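Local coordinates for clostripain-related protein (Bacteroides thetaiotaomicron, PDB 6N9J) that acts as a secreted C11 cysteine protease that probably cleaves peptide bonds, and is bound here by an irreversible peptide inhibitor, at residues 114-119 against 357-362; 181-186 against 339-344; 205-210 against 240-245; 252-257 against 304-309; 288-293 against 309-314. All blocks are in the same frame, centred on the assembly; numbering follows the deposited sequence.

Contact 1: 114-119 against 357-362; sequences DGWLPY and EKYYRQ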
# COMPACT_ATOMS: atom_id res chain seq x y z
N ASP A 114 6.14 6.05 1.97
CA ASP A 114 7.38 6.29 1.23
C ASP A 114 8.22 5.00 1.25
O ASP A 114 9.41 5.01 1.59
CB ASP A 114 8.15 7.48 1.81
CG ASP A 114 9.06 8.16 0.77
OD1 ASP A 114 9.50 7.49 -0.18
OD2 ASP A 114 9.33 9.38 0.91
N GLY A 115 7.58 3.89 0.90
CA GLY A 115 8.29 2.62 0.78
C GLY A 115 9.08 2.21 2.01
O GLY A 115 8.58 2.23 3.13
N TRP A 116 10.33 1.83 1.79
CA TRP A 116 11.18 1.29 2.84
C TRP A 116 11.99 2.36 3.55
O TRP A 116 12.62 2.07 4.57
CB TRP A 116 12.13 0.25 2.25
CG TRP A 116 13.04 0.84 1.22
CD1 TRP A 116 12.82 0.91 -0.12
CD2 TRP A 116 14.31 1.48 1.45
NE1 TRP A 116 13.87 1.53 -0.75
CE2 TRP A 116 14.80 1.89 0.20
CE3 TRP A 116 15.07 1.73 2.60
CZ2 TRP A 116 16.03 2.55 0.05
CZ3 TRP A 116 16.29 2.38 2.45
CH2 TRP A 116 16.75 2.78 1.19
N LEU A 117 12.00 3.57 3.00
CA LEU A 117 12.95 4.60 3.42
C LEU A 117 12.89 4.88 4.93
O LEU A 117 11.81 4.95 5.52
CB LEU A 117 12.70 5.89 2.64
CG LEU A 117 13.13 5.77 1.17
CD1 LEU A 117 12.60 6.92 0.35
CD2 LEU A 117 14.64 5.72 1.10
N PRO A 118 14.08 5.01 5.56
CA PRO A 118 14.17 5.27 7.00
C PRO A 118 13.72 6.69 7.37
O PRO A 118 13.97 7.63 6.62
CB PRO A 118 15.65 5.06 7.30
CG PRO A 118 16.33 5.35 6.02
CD PRO A 118 15.41 4.83 4.95
N TYR A 119 13.05 6.82 8.51
CA TYR A 119 12.68 8.12 9.07
C TYR A 119 12.96 8.11 10.56
O TYR A 119 12.47 7.24 11.28
CB TYR A 119 11.21 8.44 8.82
CG TYR A 119 10.77 9.77 9.41
CD1 TYR A 119 10.98 10.95 8.72
CD2 TYR A 119 10.15 9.83 10.65
CE1 TYR A 119 10.58 12.16 9.25
CE2 TYR A 119 9.75 11.03 11.19
CZ TYR A 119 9.98 12.20 10.49
OH TYR A 119 9.58 13.40 11.02
N GLU A 357 21.42 4.37 2.27
CA GLU A 357 22.05 3.14 1.78
C GLU A 357 22.62 2.34 2.93
O GLU A 357 22.50 1.12 2.96
CB GLU A 357 23.15 3.42 0.75
CG GLU A 357 22.62 4.02 -0.54
CD GLU A 357 23.37 3.57 -1.78
OE1 GLU A 357 24.35 2.80 -1.66
OE2 GLU A 357 22.96 4.00 -2.88
N LYS A 358 23.25 3.02 3.88
CA LYS A 358 23.77 2.34 5.06
C LYS A 358 22.64 1.63 5.80
O LYS A 358 22.81 0.51 6.28
CB LYS A 358 24.48 3.34 6.00
N TYR A 359 21.49 2.28 5.87
CA TYR A 359 20.30 1.68 6.45
C TYR A 359 19.84 0.49 5.61
O TYR A 359 19.54 -0.58 6.13
CB TYR A 359 19.17 2.71 6.59
CG TYR A 359 17.87 2.14 7.14
CD1 TYR A 359 16.90 1.64 6.29
CD2 TYR A 359 17.64 2.11 8.51
CE1 TYR A 359 15.72 1.10 6.79
CE2 TYR A 359 16.46 1.58 9.02
CZ TYR A 359 15.51 1.08 8.16
OH TYR A 359 14.34 0.57 8.67
N TYR A 360 19.80 0.68 4.29
CA TYR A 360 19.39 -0.39 3.37
C TYR A 360 20.20 -1.66 3.57
O TYR A 360 19.65 -2.75 3.66
CB TYR A 360 19.54 0.08 1.93
CG TYR A 360 18.90 -0.82 0.88
CD1 TYR A 360 19.63 -1.82 0.25
CD2 TYR A 360 17.58 -0.63 0.49
CE1 TYR A 360 19.06 -2.62 -0.73
CE2 TYR A 360 17.00 -1.42 -0.49
CZ TYR A 360 17.75 -2.42 -1.10
OH TYR A 360 17.18 -3.21 -2.07
N ARG A 361 21.52 -1.50 3.63
CA ARG A 361 22.44 -2.62 3.68
C ARG A 361 22.42 -3.32 5.03
O ARG A 361 23.00 -4.39 5.20
CB ARG A 361 23.86 -2.15 3.38
CG ARG A 361 24.03 -1.56 1.99
CD ARG A 361 25.46 -1.09 1.73
NE ARG A 361 25.65 -0.72 0.33
CZ ARG A 361 26.18 -1.52 -0.59
NH1 ARG A 361 26.59 -2.74 -0.26
NH2 ARG A 361 26.30 -1.11 -1.85
N GLN A 362 21.74 -2.72 5.99
CA GLN A 362 21.79 -3.21 7.36
C GLN A 362 20.44 -3.75 7.84
O GLN A 362 20.40 -4.72 8.60
CB GLN A 362 22.28 -2.10 8.28
CG GLN A 362 22.66 -2.54 9.68
CD GLN A 362 23.41 -1.45 10.42
OE1 GLN A 362 23.93 -0.51 9.82
NE2 GLN A 362 23.49 -1.58 11.75
O HOH W 1 12.66 -0.18 6.37
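W116 and P118, in the loop that leaves strand 105-110 and contains a type II' turn from D114 to L117, pack on Y359 and Y360 of helix 355-363. Positive phi at G115 suits glycine to this turn. W116 CG sits between its backbone N and carbonyl carbon (chi1 62°), turning the indole toward the helix. Y360 turns its edge to the W116 six-membered ring: the centroids are 4.9 Å apart, the planes at 69°, and Y360 CD2 lies 3.6 Å from W116 CZ2. L117 CD2 lies over the rim of the opposite face. Y359 approaches differently, its CD1 at the indole's edge, 4.0 Å from W116 CZ3. Proline offers a flat aliphatic surface, and P118 CB sits over the centre of the Y359 ring, a CH-pi contact of 3.6 Å to the centroid. A water joins W116 O to Y359 OH, at 2.9 Å from each, while Y360 OH bonds to E167 OE2. This edge-to-face and CH-pi cluster joins the loop to helix 355-363 in the caspase-like fold of clan CD peptidases.

Contact 2: 181-186 against 339-344; sequences GSPTEI and DGFEGV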
# COMPACT_ATOMS: atom_id res chain seq x y z
N GLY A 181 -1.00 -2.54 -3.87
CA GLY A 181 -0.53 -1.17 -3.80
C GLY A 181 -0.05 -0.58 -5.12
O GLY A 181 -0.17 -1.21 -6.16
N SER A 182 0.47 0.65 -5.06
CA SER A 182 1.09 1.30 -6.21
C SER A 182 2.58 1.46 -5.96
O SER A 182 2.97 1.73 -4.83
CB SER A 182 0.48 2.68 -6.47
OG SER A 182 1.09 3.30 -7.59
N PRO A 183 3.41 1.27 -7.00
CA PRO A 183 4.84 1.56 -6.81
C PRO A 183 5.13 3.06 -6.92
O PRO A 183 6.22 3.53 -6.52
CB PRO A 183 5.51 0.78 -7.94
CG PRO A 183 4.44 0.61 -8.99
CD PRO A 183 3.11 0.66 -8.31
N THR A 184 4.16 3.81 -7.43
CA THR A 184 4.34 5.24 -7.58
C THR A 184 3.37 5.97 -6.63
O THR A 184 2.88 5.37 -5.66
CB THR A 184 4.17 5.67 -9.06
OG1 THR A 184 4.50 7.05 -9.22
CG2 THR A 184 2.75 5.41 -9.56
N GLU A 185 3.13 7.25 -6.87
CA GLU A 185 2.23 8.01 -6.02
C GLU A 185 0.78 7.58 -6.20
O GLU A 185 0.32 7.34 -7.32
CB GLU A 185 2.35 9.51 -6.30
CG GLU A 185 3.61 10.13 -5.77
CD GLU A 185 3.80 11.54 -6.29
OE1 GLU A 185 3.23 12.48 -5.69
OE2 GLU A 185 4.50 11.71 -7.31
N ILE A 186 0.07 7.50 -5.07
CA ILE A 186 -1.36 7.22 -5.03
C ILE A 186 -2.14 8.53 -4.98
O ILE A 186 -1.77 9.44 -4.25
CB ILE A 186 -1.72 6.36 -3.79
CG1 ILE A 186 -1.37 4.89 -4.04
CG2 ILE A 186 -3.21 6.51 -3.43
CD1 ILE A 186 -2.43 4.13 -4.82
N ASP A 339 5.23 4.07 -19.26
CA ASP A 339 5.80 3.12 -20.21
C ASP A 339 6.93 2.30 -19.57
O ASP A 339 7.91 2.87 -19.09
CB ASP A 339 6.32 3.86 -21.45
CG ASP A 339 6.82 2.92 -22.51
OD1 ASP A 339 6.00 2.44 -23.32
OD2 ASP A 339 8.05 2.68 -22.55
N GLY A 340 6.77 0.98 -19.53
CA GLY A 340 7.74 0.11 -18.90
C GLY A 340 7.26 -0.50 -17.59
O GLY A 340 7.96 -1.29 -16.96
N PHE A 341 6.05 -0.14 -17.18
CA PHE A 341 5.50 -0.53 -15.88
C PHE A 341 5.33 -2.03 -15.71
O PHE A 341 4.63 -2.68 -16.49
CB PHE A 341 4.16 0.19 -15.69
CG PHE A 341 3.33 -0.30 -14.54
CD1 PHE A 341 3.57 0.15 -13.25
CD2 PHE A 341 2.27 -1.18 -14.76
CE1 PHE A 341 2.79 -0.28 -12.20
CE2 PHE A 341 1.48 -1.61 -13.70
CZ PHE A 341 1.74 -1.16 -12.42
N GLU A 342 5.97 -2.60 -14.69
CA GLU A 342 5.77 -4.01 -14.44
C GLU A 342 5.20 -4.25 -13.05
O GLU A 342 5.02 -5.40 -12.64
CB GLU A 342 7.07 -4.78 -14.65
CG GLU A 342 7.57 -4.77 -16.11
CD GLU A 342 6.63 -5.47 -17.09
OE1 GLU A 342 6.80 -5.26 -18.31
OE2 GLU A 342 5.72 -6.24 -16.66
N GLY A 343 4.92 -3.16 -12.34
CA GLY A 343 4.10 -3.25 -11.14
C GLY A 343 4.82 -3.23 -9.81
O GLY A 343 4.15 -3.19 -8.77
N VAL A 344 6.15 -3.27 -9.81
CA VAL A 344 6.90 -3.32 -8.56
C VAL A 344 8.14 -2.42 -8.62
O VAL A 344 8.81 -2.35 -9.65
CB VAL A 344 7.34 -4.77 -8.21
CG1 VAL A 344 8.04 -4.81 -6.85
CG2 VAL A 344 6.13 -5.68 -8.18
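The ring of F341 meets P183 at its edge: P183 CG lies near the ring plane, 3.7 Å from F341 CE1, and the two side chains cross at about a right angle. Over the centre of one face sits G343 N, 3.5 Å above the plane, because the chain folds back over the phenyl group after E342. That fold uses positive phi at G343 (101°), where a beta carbon would collide with the carbonyl oxygen of E342, hence the glycine. A chi1 of 168° swings the F341 ring away from its own N and directs it at the proline. P183 CG also touches G343 O at 3.8 Å, an oxygen whose polar need is met by S241 OG, and P183 CB reaches V344 C at 4.2 Å. On the proline's own side, S182 OG accepts from T184 N (3.1 Å, 149°), an ST turn that shapes the loop after strand 178-181; S182 OG also bonds to S239 O. Replacing P183 with an alanine removes CG and CD, which would probably leave F341 CE1 and G343 O without that neighbour and let the loop backbone turn more freely. The same loop runs on to E185 and I186, which bond to the bound peptide, consistent with a place beside the substrate cleft. Proline brings no backbone N-H needing a mate, so this buried meeting rests mainly on shape and dispersion.

Contact 3: 205-210 against 240-245; sequences SPAVSI and ISVIKS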
# COMPACT_ATOMS: atom_id res chain seq x y z
N SER A 205 -10.68 -14.68 -4.49
CA SER A 205 -9.62 -13.74 -4.87
C SER A 205 -9.86 -12.28 -4.49
O SER A 205 -9.96 -11.44 -5.38
CB SER A 205 -9.39 -13.80 -6.38
OG SER A 205 -8.78 -15.02 -6.79
N PRO A 206 -9.97 -11.97 -3.18
CA PRO A 206 -10.21 -10.57 -2.80
C PRO A 206 -9.13 -9.59 -3.27
O PRO A 206 -9.49 -8.46 -3.62
CB PRO A 206 -10.26 -10.62 -1.27
CG PRO A 206 -9.76 -11.99 -0.87
CD PRO A 206 -10.08 -12.88 -2.02
N ALA A 207 -7.87 -9.99 -3.30
CA ALA A 207 -6.79 -9.06 -3.67
C ALA A 207 -6.97 -8.61 -5.11
O ALA A 207 -6.89 -7.42 -5.42
CB ALA A 207 -5.42 -9.70 -3.46
N VAL A 208 -7.23 -9.56 -5.99
CA VAL A 208 -7.50 -9.25 -7.39
C VAL A 208 -8.76 -8.40 -7.51
O VAL A 208 -8.77 -7.40 -8.23
CB VAL A 208 -7.64 -10.54 -8.24
CG1 VAL A 208 -8.08 -10.21 -9.66
CG2 VAL A 208 -6.34 -11.31 -8.26
N SER A 209 -9.81 -8.79 -6.78
CA SER A 209 -11.07 -8.03 -6.78
C SER A 209 -10.86 -6.59 -6.35
O SER A 209 -11.43 -5.67 -6.93
CB SER A 209 -12.10 -8.68 -5.85
OG SER A 209 -12.37 -10.01 -6.24
N ILE A 210 -10.06 -6.40 -5.30
CA ILE A 210 -9.79 -5.07 -4.77
C ILE A 210 -9.07 -4.25 -5.84
O ILE A 210 -9.45 -3.10 -6.12
CB ILE A 210 -8.95 -5.13 -3.47
CG1 ILE A 210 -9.80 -5.71 -2.33
CG2 ILE A 210 -8.40 -3.73 -3.09
CD1 ILE A 210 -8.99 -6.23 -1.12
N ILE A 240 -1.60 0.04 -10.35
CA ILE A 240 -1.80 -0.88 -9.23
C ILE A 240 -1.26 -2.25 -9.60
O ILE A 240 -1.33 -2.64 -10.75
CB ILE A 240 -3.31 -1.00 -8.84
CG1 ILE A 240 -3.88 0.35 -8.42
CG2 ILE A 240 -3.54 -2.03 -7.73
CD1 ILE A 240 -3.42 0.81 -7.04
N SER A 241 -0.70 -2.97 -8.63
CA SER A 241 -0.39 -4.39 -8.80
C SER A 241 -0.70 -5.21 -7.54
O SER A 241 -1.03 -4.66 -6.48
CB SER A 241 1.09 -4.57 -9.19
OG SER A 241 1.96 -4.19 -8.14
N VAL A 242 -0.61 -6.53 -7.68
CA VAL A 242 -0.84 -7.46 -6.58
C VAL A 242 0.33 -8.44 -6.50
O VAL A 242 0.63 -9.14 -7.47
CB VAL A 242 -2.16 -8.28 -6.77
CG1 VAL A 242 -2.26 -9.38 -5.73
CG2 VAL A 242 -3.37 -7.38 -6.71
N ILE A 243 0.99 -8.47 -5.35
CA ILE A 243 2.09 -9.39 -5.11
C ILE A 243 1.64 -10.54 -4.21
O ILE A 243 1.06 -10.30 -3.15
CB ILE A 243 3.27 -8.68 -4.48
CG1 ILE A 243 3.86 -7.68 -5.48
CG2 ILE A 243 4.32 -9.68 -4.00
CD1 ILE A 243 4.92 -6.81 -4.88
N LYS A 244 1.91 -11.78 -4.65
CA LYS A 244 1.64 -13.01 -3.89
C LYS A 244 2.86 -13.39 -3.05
O LYS A 244 3.89 -13.81 -3.60
CB LYS A 244 1.27 -14.15 -4.84
CG LYS A 244 0.77 -15.44 -4.18
CD LYS A 244 0.47 -16.49 -5.23
CE LYS A 244 -0.43 -17.59 -4.69
NZ LYS A 244 0.14 -18.29 -3.51
N SER A 245 2.75 -13.23 -1.73
CA SER A 245 3.93 -13.24 -0.87
C SER A 245 4.62 -14.60 -0.76
O SER A 245 5.83 -14.67 -0.53
CB SER A 245 3.56 -12.74 0.53
OG SER A 245 2.93 -13.74 1.30
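A207 and V242 form the first shell where helix 206-221 lies on strand 239-244 of the central mixed sheet, the layered alpha/beta packing of the caspase-like fold. Both branches of the valine are used. V242 CG1, turned to the far side of CB from its own N (chi1 171°), meets A207 CB at 3.9 Å; CG2, on the other branch, lies 3.7 Å from A207 O and reaches only the fringe of V208, 4.5 Å from its N. A methyl on the helix lets the backbone come close, with CA atoms of A207 and V242 6.8 Å apart, and a beta-branched residue suits the extended strand while spreading two methyls beneath the helix. One shell out, the neighbouring strands complete the floor: A207 also rests on Y178 and I180 of strand 178-181, and V242 touches I316 and W317 of strand 315-327. The next residue along the strand, I243, packs on V344 instead. On the helix, I210 packs against V196 and L200 of helix 193-200. A207 stands in the first turn, where P206, lacking an N-H to bond, is well suited. There S205 O accepts twice from S209, from its N at 3.0 Å and from its OG at 2.9 Å, with OG standing 48° out of the carbonyl plane.

Contact 4: 252-257 against 304-309; sequences AAATRD and FNHYKE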
# COMPACT_ATOMS: atom_id res chain seq x y z
N ALA A 252 13.58 -14.18 -4.79
CA ALA A 252 14.89 -13.85 -4.23
C ALA A 252 15.95 -14.84 -4.70
O ALA A 252 17.06 -14.44 -5.04
CB ALA A 252 14.82 -13.83 -2.70
N ALA A 253 15.61 -16.12 -4.72
CA ALA A 253 16.52 -17.15 -5.21
C ALA A 253 16.80 -17.00 -6.71
O ALA A 253 17.91 -17.20 -7.16
CB ALA A 253 15.97 -18.54 -4.91
N ALA A 254 15.78 -16.62 -7.48
CA ALA A 254 15.97 -16.40 -8.91
C ALA A 254 16.83 -15.16 -9.14
O ALA A 254 17.60 -15.11 -10.09
CB ALA A 254 14.64 -16.27 -9.63
N THR A 255 16.71 -14.18 -8.25
CA THR A 255 17.51 -12.96 -8.33
C THR A 255 18.99 -13.24 -8.12
O THR A 255 19.84 -12.72 -8.85
CB THR A 255 17.04 -11.91 -7.30
OG1 THR A 255 15.70 -11.52 -7.60
CG2 THR A 255 17.95 -10.67 -7.32
N ARG A 256 19.30 -14.06 -7.13
CA ARG A 256 20.68 -14.38 -6.79
C ARG A 256 21.37 -15.01 -7.99
O ARG A 256 22.49 -14.65 -8.32
CB ARG A 256 20.73 -15.31 -5.59
CG ARG A 256 20.10 -14.70 -4.34
CD ARG A 256 20.19 -15.62 -3.12
NE ARG A 256 20.47 -17.00 -3.48
CZ ARG A 256 19.86 -18.05 -2.96
NH1 ARG A 256 18.91 -17.89 -2.05
NH2 ARG A 256 20.18 -19.28 -3.36
N ASP A 257 20.67 -15.92 -8.66
CA ASP A 257 21.22 -16.60 -9.82
C ASP A 257 21.54 -15.64 -10.96
O ASP A 257 22.53 -15.82 -11.68
CB ASP A 257 20.25 -17.68 -10.31
CG ASP A 257 20.06 -18.78 -9.29
OD1 ASP A 257 20.73 -18.75 -8.23
OD2 ASP A 257 19.23 -19.68 -9.55
N PHE A 304 17.90 -15.58 -16.82
CA PHE A 304 16.93 -14.50 -16.90
C PHE A 304 15.54 -14.97 -17.25
O PHE A 304 14.57 -14.52 -16.66
CB PHE A 304 17.35 -13.46 -17.92
CG PHE A 304 16.42 -12.29 -17.98
CD1 PHE A 304 16.22 -11.48 -16.87
CD2 PHE A 304 15.73 -12.00 -19.15
CE1 PHE A 304 15.36 -10.41 -16.92
CE2 PHE A 304 14.86 -10.92 -19.20
CZ PHE A 304 14.68 -10.13 -18.09
N ASN A 305 15.44 -15.85 -18.24
CA ASN A 305 14.14 -16.38 -18.63
C ASN A 305 13.49 -17.11 -17.46
O ASN A 305 12.28 -17.20 -17.38
CB ASN A 305 14.26 -17.30 -19.84
CG ASN A 305 14.70 -16.56 -21.10
OD1 ASN A 305 14.56 -15.34 -21.20
ND2 ASN A 305 15.24 -17.30 -22.07
N HIS A 306 14.31 -17.65 -16.56
CA HIS A 306 13.80 -18.28 -15.35
C HIS A 306 13.32 -17.21 -14.36
O HIS A 306 12.29 -17.37 -13.72
CB HIS A 306 14.86 -19.15 -14.68
CG HIS A 306 14.41 -19.71 -13.37
ND1 HIS A 306 13.59 -20.81 -13.27
CD2 HIS A 306 14.65 -19.30 -12.10
CE1 HIS A 306 13.35 -21.07 -12.00
NE2 HIS A 306 13.98 -20.17 -11.27
N TYR A 307 14.08 -16.12 -14.26
CA TYR A 307 13.71 -15.01 -13.40
C TYR A 307 12.35 -14.45 -13.78
O TYR A 307 11.53 -14.17 -12.91
CB TYR A 307 14.76 -13.89 -13.45
CG TYR A 307 14.36 -12.70 -12.61
CD1 TYR A 307 14.64 -12.67 -11.25
CD2 TYR A 307 13.68 -11.63 -13.17
CE1 TYR A 307 14.26 -11.60 -10.48
CE2 TYR A 307 13.29 -10.55 -12.40
CZ TYR A 307 13.59 -10.55 -11.05
OH TYR A 307 13.20 -9.49 -10.27
N LYS A 308 12.10 -14.30 -15.08
CA LYS A 308 10.83 -13.76 -15.53
C LYS A 308 9.66 -14.66 -15.11
O LYS A 308 8.60 -14.16 -14.75
CB LYS A 308 10.82 -13.57 -17.05
CG LYS A 308 11.79 -12.49 -17.52
CD LYS A 308 11.47 -12.01 -18.93
CE LYS A 308 11.60 -13.13 -19.95
NZ LYS A 308 11.16 -12.70 -21.31
N GLU A 309 9.88 -15.97 -15.13
CA GLU A 309 8.85 -16.91 -14.68
C GLU A 309 8.54 -16.72 -13.21
O GLU A 309 7.39 -16.66 -12.82
CB GLU A 309 9.28 -18.36 -14.93
CG GLU A 309 9.71 -18.68 -16.35
CD GLU A 309 8.54 -18.77 -17.32
OE1 GLU A 309 7.42 -18.36 -16.95
OE2 GLU A 309 8.75 -19.28 -18.45
O HOH W 2 14.80 -9.11 -8.47
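Y307 and T255 run alongside each other, their ends in the same direction, between helices 248-259 and 301-314, whose short segments run antiparallel at 162° with axes 9.1 Å apart. This is an antiparallel helix pair outside the main sheet, close-packed through a small alanine. The tyrosine presents its edge rather than a face to the partner helix: A254 C is near the ring plane, 3.9 Å from Y307 CD1, and T255 OG1 comes to 3.2 Å from Y307 CE1. Its CG is anti to the backbone N (chi1 177°), which lays the ring along the groove beside T255. A254 CB points into the interface and meets two rings, Y307 CD1 at 3.9 Å and, from the solvent side, H306 CD2 also at 3.9 Å. Alanine suits this place because its single methyl lets the two helix backbones approach to 5.2 Å between the CA atoms of A254 and Y307. T255 OG1 bonds to L251 O of its own helix and accepts from a water at 2.7 Å; that water's distance to Y307 OH is too short to be trusted. Farther in, the tyrosine ring also touches L290 and M294 of helix 290-297. With a serine at Y307, a gap would probably open between the helices, and T255 OG1 and the A254 backbone would lose the ring edge beside them. The chemistry implied is mainly apolar, with the threonine's polar need met within its own helix and by water.

Contact 5: 288-293 against 309-314; sequences HDLMGL and EMYKNA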
# COMPACT_ATOMS: atom_id res chain seq x y z
N HIS A 288 12.66 2.67 -8.90
CA HIS A 288 12.74 2.20 -10.28
C HIS A 288 12.03 0.87 -10.46
O HIS A 288 11.90 0.10 -9.52
CB HIS A 288 14.21 2.06 -10.72
CG HIS A 288 14.92 3.37 -10.83
ND1 HIS A 288 15.61 3.94 -9.78
CD2 HIS A 288 15.01 4.24 -11.86
CE1 HIS A 288 16.11 5.10 -10.17
NE2 HIS A 288 15.77 5.30 -11.43
N ASP A 289 11.59 0.59 -11.69
CA ASP A 289 10.92 -0.67 -11.95
C ASP A 289 11.88 -1.86 -11.82
O ASP A 289 12.92 -1.94 -12.50
CB ASP A 289 10.28 -0.66 -13.33
CG ASP A 289 9.42 -1.89 -13.58
OD1 ASP A 289 8.27 -1.97 -13.05
OD2 ASP A 289 9.90 -2.77 -14.31
N LEU A 290 11.51 -2.80 -10.94
CA LEU A 290 12.34 -3.96 -10.64
C LEU A 290 12.66 -4.82 -11.87
O LEU A 290 13.80 -5.26 -12.03
CB LEU A 290 11.66 -4.83 -9.57
CG LEU A 290 12.39 -6.13 -9.21
CD1 LEU A 290 13.72 -5.84 -8.54
CD2 LEU A 290 11.53 -7.00 -8.33
N MET A 291 11.67 -5.07 -12.72
CA MET A 291 11.93 -5.85 -13.94
C MET A 291 12.87 -5.09 -14.87
O MET A 291 13.73 -5.68 -15.51
CB MET A 291 10.63 -6.21 -14.68
CG MET A 291 10.87 -6.99 -16.00
SD MET A 291 11.68 -8.60 -15.80
CE MET A 291 10.29 -9.64 -15.37
N GLY A 292 12.68 -3.77 -14.93
CA GLY A 292 13.51 -2.90 -15.75
C GLY A 292 14.94 -2.95 -15.29
O GLY A 292 15.87 -3.00 -16.10
N LEU A 293 15.13 -3.00 -13.98
CA LEU A 293 16.48 -3.16 -13.43
C LEU A 293 17.13 -4.48 -13.85
O LEU A 293 18.29 -4.50 -14.27
CB LEU A 293 16.46 -3.06 -11.90
CG LEU A 293 17.81 -3.29 -11.20
CD1 LEU A 293 18.84 -2.31 -11.71
CD2 LEU A 293 17.69 -3.19 -9.69
N GLU A 309 9.88 -15.97 -15.13
CA GLU A 309 8.85 -16.91 -14.68
C GLU A 309 8.54 -16.72 -13.21
O GLU A 309 7.39 -16.66 -12.82
CB GLU A 309 9.28 -18.36 -14.93
CG GLU A 309 9.71 -18.68 -16.35
CD GLU A 309 8.54 -18.77 -17.32
OE1 GLU A 309 7.42 -18.36 -16.95
OE2 GLU A 309 8.75 -19.28 -18.45
N MET A 310 9.59 -16.63 -12.38
CA MET A 310 9.42 -16.43 -10.95
C MET A 310 8.79 -15.08 -10.68
O MET A 310 8.03 -14.92 -9.74
CB MET A 310 10.76 -16.55 -10.22
CG MET A 310 11.40 -17.92 -10.32
SD MET A 310 10.42 -19.30 -9.68
CE MET A 310 9.77 -19.95 -11.20
N TYR A 311 9.14 -14.11 -11.52
CA TYR A 311 8.53 -12.78 -11.43
C TYR A 311 7.04 -12.84 -11.72
O TYR A 311 6.24 -12.22 -11.04
CB TYR A 311 9.21 -11.82 -12.39
CG TYR A 311 8.84 -10.38 -12.20
CD1 TYR A 311 7.67 -9.86 -12.76
CD2 TYR A 311 9.65 -9.52 -11.47
CE1 TYR A 311 7.33 -8.54 -12.59
CE2 TYR A 311 9.31 -8.20 -11.30
CZ TYR A 311 8.15 -7.71 -11.87
OH TYR A 311 7.81 -6.39 -11.70
N LYS A 312 6.68 -13.56 -12.78
CA LYS A 312 5.28 -13.71 -13.15
C LYS A 312 4.48 -14.38 -12.03
O LYS A 312 3.34 -14.01 -11.77
CB LYS A 312 5.15 -14.52 -14.45
N ASN A 313 5.10 -15.37 -11.37
CA ASN A 313 4.46 -16.08 -10.27
C ASN A 313 4.18 -15.20 -9.05
O ASN A 313 3.23 -15.45 -8.31
CB ASN A 313 5.32 -17.27 -9.81
CG ASN A 313 5.29 -18.42 -10.80
OD1 ASN A 313 4.47 -18.47 -11.70
ND2 ASN A 313 6.20 -19.37 -10.61
N ALA A 314 5.02 -14.18 -8.84
CA ALA A 314 4.88 -13.35 -7.66
C ALA A 314 4.00 -12.13 -7.91
O ALA A 314 3.22 -11.74 -7.04
CB ALA A 314 6.25 -12.90 -7.16
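M291 lays its terminal methyl over one face of the Y311 ring, a CH-pi contact in which CE lies 3.8 Å from the centroid and 23° off the ring normal. The sulfur is part of the same Met-aromatic approach but stands back, SD being 5.0 Å from the centroid of the Y311 ring. Two bends put the methyl there, chi2 at 62° and chi3 at 83°, a curl that the unbranched, flexible methionine chain allows. Apolar contacts add to this: M291 CB is 4.0 Å from Y311 CZ, and L290 CD2 meets the ring at its edge, 3.9 Å from Y311 CE2. Both residues stand in the first turn of helix 290-297, which packs here against the end of the next helix, 301-314, in a helical cluster beside the main sheet. Polar bonds fix that first turn. D289 is the N-cap, its OD2 accepting from G292 N at 3.0 Å, met on the anti side of the carboxylate; aspartate suits the position because its short side chain can fold back on the bare N-H groups of a helix start. Its other oxygen, OD1, bonds to Y279 OH and E342 N. The hydroxyl of the buried Y311 is likewise provided for, bonding to E342 O, while L290 N pairs with V344 O of the same loop.

Contacts 2 and 3 lie nearest the middle of the chain and are joined by a bond between G181 O and S241 N; on and beside the main sheet apolar groups meet there, a proline on a phenyl edge in contact 2, alanine and valine in contact 3. Contacts 4 and 5 share E309 and helix 301-314, their centres about 9 Å apart, and rely on tyrosines, one met at its edge and one with a methionine over its face. Contact 4 is the farthest from the centre and reaches solvent at H306. The loop of 339-344 joins contact 2 to contact 5, and A314 O links contact 5 to K244 of contact 3. Contact 1, touching none of the others, is partly buried, richest in rings, and bridged by water.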